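Long-range contact in HTLV-2 integrase catalytic core domain (Human T-cell leukemia virus 2, PDB 6QBT), which probably inserts the reverse-transcribed viral DNA into host chromosomes, as the magnesium-binding catalytic core of a retroviral integrase: residues 6-14 / 61-70. Residues are numbered along the deposited sequence; the frame is centred on the assembly and turned at random.
Sequences PNHIWQGDV and LGKPLHINTD. With MG (magnesium ion), chain B.
Asp-13 turns its CG anti to the backbone N (chi1 -165°), whereas Asp-70 holds its own between the backbone N and the carbonyl carbon (chi1 64°); these different rotamers bring a carboxylate from strand 9-19 and one from the segment following strand 66-68 onto one magnesium ion. This is the metal site of the RNase H-like integrase core. The carboxylate planes stand 78° apart, each group lending one oxygen. Asp-13 OD1 binds the ion at 2.2 Å and Asp-70 OD2 at 2.0 Å; this shared coordination brings the two oxygens to 2.7 Å, a closeness the metal probably makes tolerable. Asp-70 OD1 is meanwhile tied to the backbone N of Gly-72. The evidence for parallel pairing is that Trp-10 N donates a hydrogen bond to His-66 O and Trp-10 O accepts one from Asn-68 N, both at 2.9 Å; Gly-12 N continues the series to Asn-68 O.

At the other end the Trp-10 indole is sandwiched. Pro-64 CB sits 3.6 Å from the centroid of the five-membered ring, almost on its normal, while Leu-61 CD1 lies over the opposite face, toward the rim. Phe-54 and Ala-57 of helix 47-61 also touch the indole. Asn-7 meets its NE1 edge: OD1 accepts a bent hydrogen bond from Trp-10 NE1 at 3.0 Å. Asn-7 ND2 donates another to Leu-61 O at 2.8 Å, the acceptor lying almost in the plane of the Asn-7 amide.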
ATOM      1  N   PRO A   6      14.725  14.316  -4.936  1.00 34.71           N
ATOM      2  CA  PRO A   6      13.385  13.794  -5.098  1.00 32.04           C
ATOM      3  C   PRO A   6      12.334  14.689  -4.433  1.00 34.42           C
ATOM      4  O   PRO A   6      12.616  15.322  -3.412  1.00 36.50           O
ATOM      5  CB  PRO A   6      13.454  12.433  -4.422  1.00 32.12           C
ATOM      6  CG  PRO A   6      14.898  12.050  -4.376  1.00 32.01           C
ATOM      7  CD  PRO A   6      15.645  13.342  -4.301  1.00 33.34           C
ATOM      8  N   ASN A   7      11.155  14.748  -5.051  1.00 33.50           N
ATOM      9  CA  ASN A   7      10.005  15.540  -4.619  1.00 31.71           C
ATOM     10  C   ASN A   7      10.193  17.049  -4.587  1.00 33.83           C
ATOM     11  O   ASN A   7       9.387  17.779  -3.984  1.00 34.92           O
ATOM     12  CB  ASN A   7       9.430  14.996  -3.311  1.00 33.53           C
ATOM     13  CG  ASN A   7       8.825  13.620  -3.473  1.00 34.08           C
ATOM     14  OD1 ASN A   7       8.455  13.236  -4.568  1.00 34.51           O
ATOM     15  ND2 ASN A   7       8.766  12.854  -2.388  1.00 31.69           N
ATOM     16  N   HIS A   8      11.204  17.537  -5.305  1.00 36.74           N
ATOM     17  CA  HIS A   8      11.370  18.973  -5.518  1.00 35.47           C
ATOM     18  C   HIS A   8      10.384  19.412  -6.625  1.00 35.74           C
ATOM     19  O   HIS A   8       9.542  20.281  -6.387  1.00 36.22           O
ATOM     20  CB  HIS A   8      12.839  19.313  -5.791  1.00 35.93           C
ATOM     21  CG  HIS A   8      13.101  20.769  -6.036  1.00 40.96           C
ATOM     22  ND1 HIS A   8      14.329  21.238  -6.447  1.00 43.95           N
ATOM     23  CD2 HIS A   8      12.295  21.858  -5.971  1.00 42.57           C
ATOM     24  CE1 HIS A   8      14.275  22.546  -6.620  1.00 43.40           C
ATOM     25  NE2 HIS A   8      13.049  22.948  -6.340  1.00 43.62           N
ATOM     26  N   ILE A   9      10.455  18.796  -7.805  1.00 33.89           N
ATOM     27  CA  ILE A   9       9.632  19.211  -8.949  1.00 34.19           C
ATOM     28  C   ILE A   9       9.101  17.982  -9.682  1.00 33.87           C
ATOM     29  O   ILE A   9       9.882  17.131 -10.102  1.00 33.41           O
ATOM     30  CB  ILE A   9      10.432  20.041  -9.988  1.00 34.73           C
ATOM     31  CG1 ILE A   9      11.069  21.282  -9.356  1.00 33.67           C
ATOM     32  CG2 ILE A   9       9.538  20.400 -11.189  1.00 36.55           C
ATOM     33  CD1 ILE A   9      11.942  22.099 -10.300  1.00 33.75           C
ATOM     34  N   TRP A  10       7.782  17.906  -9.816  1.00 33.22           N
ATOM     35  CA  TRP A  10       7.111  16.906 -10.636  1.00 34.25           C
ATOM     36  C   TRP A  10       6.526  17.485 -11.932  1.00 34.87           C
ATOM     37  O   TRP A  10       6.209  18.682 -11.999  1.00 34.76           O
ATOM     38  CB  TRP A  10       5.948  16.323  -9.875  1.00 35.24           C
ATOM     39  CG  TRP A  10       6.285  15.430  -8.759  1.00 35.23           C
ATOM     40  CD1 TRP A  10       7.510  15.174  -8.232  1.00 35.39           C
ATOM     41  CD2 TRP A  10       5.359  14.728  -7.986  1.00 34.23           C
ATOM     42  NE1 TRP A  10       7.399  14.330  -7.191  1.00 35.08           N
ATOM     43  CE2 TRP A  10       6.077  14.030  -7.013  1.00 35.84           C
ATOM     44  CE3 TRP A  10       3.969  14.591  -8.034  1.00 35.93           C
ATOM     45  CZ2 TRP A  10       5.455  13.188  -6.074  1.00 34.79           C
ATOM     46  CZ3 TRP A  10       3.343  13.751  -7.104  1.00 36.16           C
ATOM     47  CH2 TRP A  10       4.095  13.070  -6.128  1.00 34.87           C
ATOM     48  N   GLN A  11       6.376  16.613 -12.936  1.00 34.53           N
ATOM     49  CA  GLN A  11       5.636  16.921 -14.175  1.00 37.83           C
ATOM     50  C   GLN A  11       4.405  16.044 -14.212  1.00 35.30           C
ATOM     51  O   GLN A  11       4.489  14.870 -13.860  1.00 32.67           O
ATOM     52  CB  GLN A  11       6.455  16.570 -15.405  1.00 41.87           C
ATOM     53  CG  GLN A  11       7.818  17.206 -15.476  1.00 45.40           C
ATOM     54  CD  GLN A  11       7.853  18.282 -16.492  1.00 50.90           C
ATOM     55  OE1 GLN A  11       6.972  19.157 -16.529  1.00 54.23           O
ATOM     56  NE2 GLN A  11       8.847  18.214 -17.358  1.00 53.85           N
ATOM     57  N   GLY A  12       3.282  16.600 -14.655  1.00 36.01           N
ATOM     58  CA  GLY A  12       2.003  15.867 -14.721  1.00 34.89           C
ATOM     59  C   GLY A  12       1.267  16.188 -15.998  1.00 35.62           C
ATOM     60  O   GLY A  12       1.307  17.327 -16.461  1.00 37.08           O
ATOM     61  N   ASP A  13       0.654  15.165 -16.595  1.00 35.25           N
ATOM     62  CA  ASP A  13      -0.273  15.318 -17.705  1.00 34.00           C
ATOM     63  C   ASP A  13      -1.232  14.124 -17.687  1.00 35.94           C
ATOM     64  O   ASP A  13      -0.993  13.107 -17.012  1.00 32.68           O
ATOM     65  CB  ASP A  13       0.480  15.412 -19.042  1.00 34.80           C
ATOM     66  CG  ASP A  13      -0.386  15.933 -20.207  1.00 36.50           C
ATOM     67  OD1 ASP A  13      -1.501  16.489 -20.044  1.00 42.03           O
ATOM     68  OD2 ASP A  13       0.049  15.786 -21.350  1.00 39.87           O
ATOM     69  N   VAL A  14      -2.328  14.259 -18.421  1.00 35.25           N
ATOM     70  CA  VAL A  14      -3.192  13.152 -18.680  1.00 35.30           C
ATOM     71  C   VAL A  14      -2.898  12.660 -20.098  1.00 37.09           C
ATOM     72  O   VAL A  14      -2.851  13.451 -21.024  1.00 38.00           O
ATOM     73  CB  VAL A  14      -4.655  13.569 -18.492  1.00 35.76           C
ATOM     74  CG1 VAL A  14      -5.586  12.484 -18.998  1.00 36.97           C
ATOM     75  CG2 VAL A  14      -4.930  13.838 -17.007  1.00 36.29           C
ATOM     76  N   LEU A  61       4.633   8.345  -3.817  1.00 34.77           N
ATOM     77  CA  LEU A  61       5.902   9.066  -3.995  1.00 35.50           C
ATOM     78  C   LEU A  61       6.313  10.077  -2.908  1.00 33.84           C
ATOM     79  O   LEU A  61       7.466  10.429  -2.848  1.00 32.17           O
ATOM     80  CB  LEU A  61       5.860   9.806  -5.325  1.00 34.40           C
ATOM     81  CG  LEU A  61       5.619   8.963  -6.585  1.00 36.39           C
ATOM     82  CD1 LEU A  61       5.565   9.874  -7.816  1.00 35.99           C
ATOM     83  CD2 LEU A  61       6.693   7.898  -6.767  1.00 36.71           C
ATOM     84  N   GLY A  62       5.374  10.527  -2.077  1.00 34.04           N
ATOM     85  CA  GLY A  62       5.581  11.599  -1.104  1.00 34.02           C
ATOM     86  C   GLY A  62       5.058  12.893  -1.676  1.00 35.82           C
ATOM     87  O   GLY A  62       4.710  12.975  -2.856  1.00 36.86           O
ATOM     88  N   LYS A  63       5.015  13.924  -0.850  1.00 36.31           N
ATOM     89  CA  LYS A  63       4.459  15.225  -1.248  1.00 36.13           C
ATOM     90  C   LYS A  63       5.489  16.077  -2.003  1.00 35.87           C
ATOM     91  O   LYS A  63       6.550  16.337  -1.467  1.00 38.65           O
ATOM     92  CB  LYS A  63       4.008  15.952   0.009  1.00 36.23           C
ATOM     93  CG  LYS A  63       3.364  17.313  -0.209  1.00 37.32           C
ATOM     94  CD  LYS A  63       2.958  17.929   1.118  1.00 35.85           C
ATOM     95  CE  LYS A  63       2.191  19.199   0.900  1.00 36.03           C
ATOM     96  NZ  LYS A  63       1.868  19.843   2.200  1.00 36.30           N
ATOM     97  N   PRO A  64       5.184  16.524  -3.238  1.00 34.10           N
ATOM     98  CA  PRO A  64       6.135  17.392  -3.950  1.00 34.86           C
ATOM     99  C   PRO A  64       6.076  18.843  -3.489  1.00 34.50           C
ATOM    100  O   PRO A  64       5.020  19.300  -3.013  1.00 32.67           O
ATOM    101  CB  PRO A  64       5.653  17.308  -5.403  1.00 35.87           C
ATOM    102  CG  PRO A  64       4.194  17.095  -5.294  1.00 33.97           C
ATOM    103  CD  PRO A  64       3.970  16.300  -4.039  1.00 34.06           C
ATOM    104  N   LEU A  65       7.190  19.557  -3.638  1.00 33.64           N
ATOM    105  CA  LEU A  65       7.216  20.998  -3.398  1.00 35.15           C
ATOM    106  C   LEU A  65       6.553  21.779  -4.545  1.00 34.64           C
ATOM    107  O   LEU A  65       5.869  22.760  -4.315  1.00 33.04           O
ATOM    108  CB  LEU A  65       8.655  21.496  -3.221  1.00 35.52           C
ATOM    109  CG  LEU A  65       9.436  20.903  -2.041  1.00 38.40           C
ATOM    110  CD1 LEU A  65      10.890  21.359  -2.127  1.00 38.97           C
ATOM    111  CD2 LEU A  65       8.824  21.269  -0.677  1.00 37.63           C
ATOM    112  N   HIS A  66       6.762  21.319  -5.774  1.00 35.04           N
ATOM    113  CA  HIS A  66       6.435  22.074  -6.974  1.00 35.92           C
ATOM    114  C   HIS A  66       5.947  21.078  -8.024  1.00 34.15           C
ATOM    115  O   HIS A  66       6.591  20.054  -8.258  1.00 33.55           O
ATOM    116  CB  HIS A  66       7.709  22.803  -7.460  1.00 37.58           C
ATOM    117  CG  HIS A  66       7.513  23.721  -8.631  1.00 39.65           C
ATOM    118  ND1 HIS A  66       8.513  24.558  -9.076  1.00 44.35           N
ATOM    119  CD2 HIS A  66       6.463  23.930  -9.460  1.00 41.87           C
ATOM    120  CE1 HIS A  66       8.087  25.249 -10.118  1.00 40.67           C
ATOM    121  NE2 HIS A  66       6.843  24.888 -10.369  1.00 41.84           N
ATOM    122  N   ILE A  67       4.799  21.375  -8.621  1.00 33.25           N
ATOM    123  CA  ILE A  67       4.295  20.643  -9.792  1.00 35.05           C
ATOM    124  C   ILE A  67       4.156  21.541 -11.038  1.00 32.76           C
ATOM    125  O   ILE A  67       3.786  22.710 -10.935  1.00 30.81           O
ATOM    126  CB  ILE A  67       2.957  19.942  -9.501  1.00 33.93           C
ATOM    127  CG1 ILE A  67       1.948  20.932  -8.920  1.00 35.50           C
ATOM    128  CG2 ILE A  67       3.193  18.786  -8.550  1.00 35.08           C
ATOM    129  CD1 ILE A  67       0.498  20.550  -9.127  1.00 37.59           C
ATOM    130  N   ASN A  68       4.486  20.978 -12.200  1.00 33.19           N
ATOM    131  CA  ASN A  68       4.293  21.652 -13.482  1.00 34.97           C
ATOM    132  C   ASN A  68       3.405  20.809 -14.362  1.00 34.89           C
ATOM    133  O   ASN A  68       3.668  19.625 -14.552  1.00 37.64           O
ATOM    134  CB  ASN A  68       5.627  21.922 -14.184  1.00 36.55           C
ATOM    135  CG  ASN A  68       5.475  22.884 -15.338  1.00 38.53           C
ATOM    136  OD1 ASN A  68       5.626  24.108 -15.182  1.00 39.68           O
ATOM    137  ND2 ASN A  68       5.110  22.352 -16.501  1.00 40.91           N
ATOM    138  N   THR A  69       2.356  21.432 -14.889  1.00 35.27           N
ATOM    139  CA  THR A  69       1.366  20.791 -15.745  1.00 34.41           C
ATOM    140  C   THR A  69       1.166  21.586 -17.056  1.00 36.41           C
ATOM    141  O   THR A  69       1.756  22.649 -17.249  1.00 34.82           O
ATOM    142  CB  THR A  69       0.013  20.694 -14.997  1.00 33.91           C
ATOM    143  OG1 THR A  69      -0.555  22.003 -14.792  1.00 31.20           O
ATOM    144  CG2 THR A  69       0.201  19.999 -13.643  1.00 35.67           C
ATOM    145  N   ASP A  70       0.335  21.052 -17.949  1.00 38.83           N
ATOM    146  CA  ASP A  70      -0.186  21.810 -19.106  1.00 41.38           C
ATOM    147  C   ASP A  70      -1.351  22.679 -18.629  1.00 42.31           C
ATOM    148  O   ASP A  70      -1.689  22.678 -17.434  1.00 42.26           O
ATOM    149  CB  ASP A  70      -0.560  20.899 -20.325  1.00 41.23           C
ATOM    150  CG  ASP A  70      -1.717  19.912 -20.059  1.00 43.71           C
ATOM    151  OD1 ASP A  70      -2.471  20.037 -19.058  1.00 46.90           O
ATOM    152  OD2 ASP A  70      -1.884  18.975 -20.891  1.00 46.46           O
TER
HETATM  153 MG    MG B 301      -3.089  17.384 -21.281  1.00 64.19          MG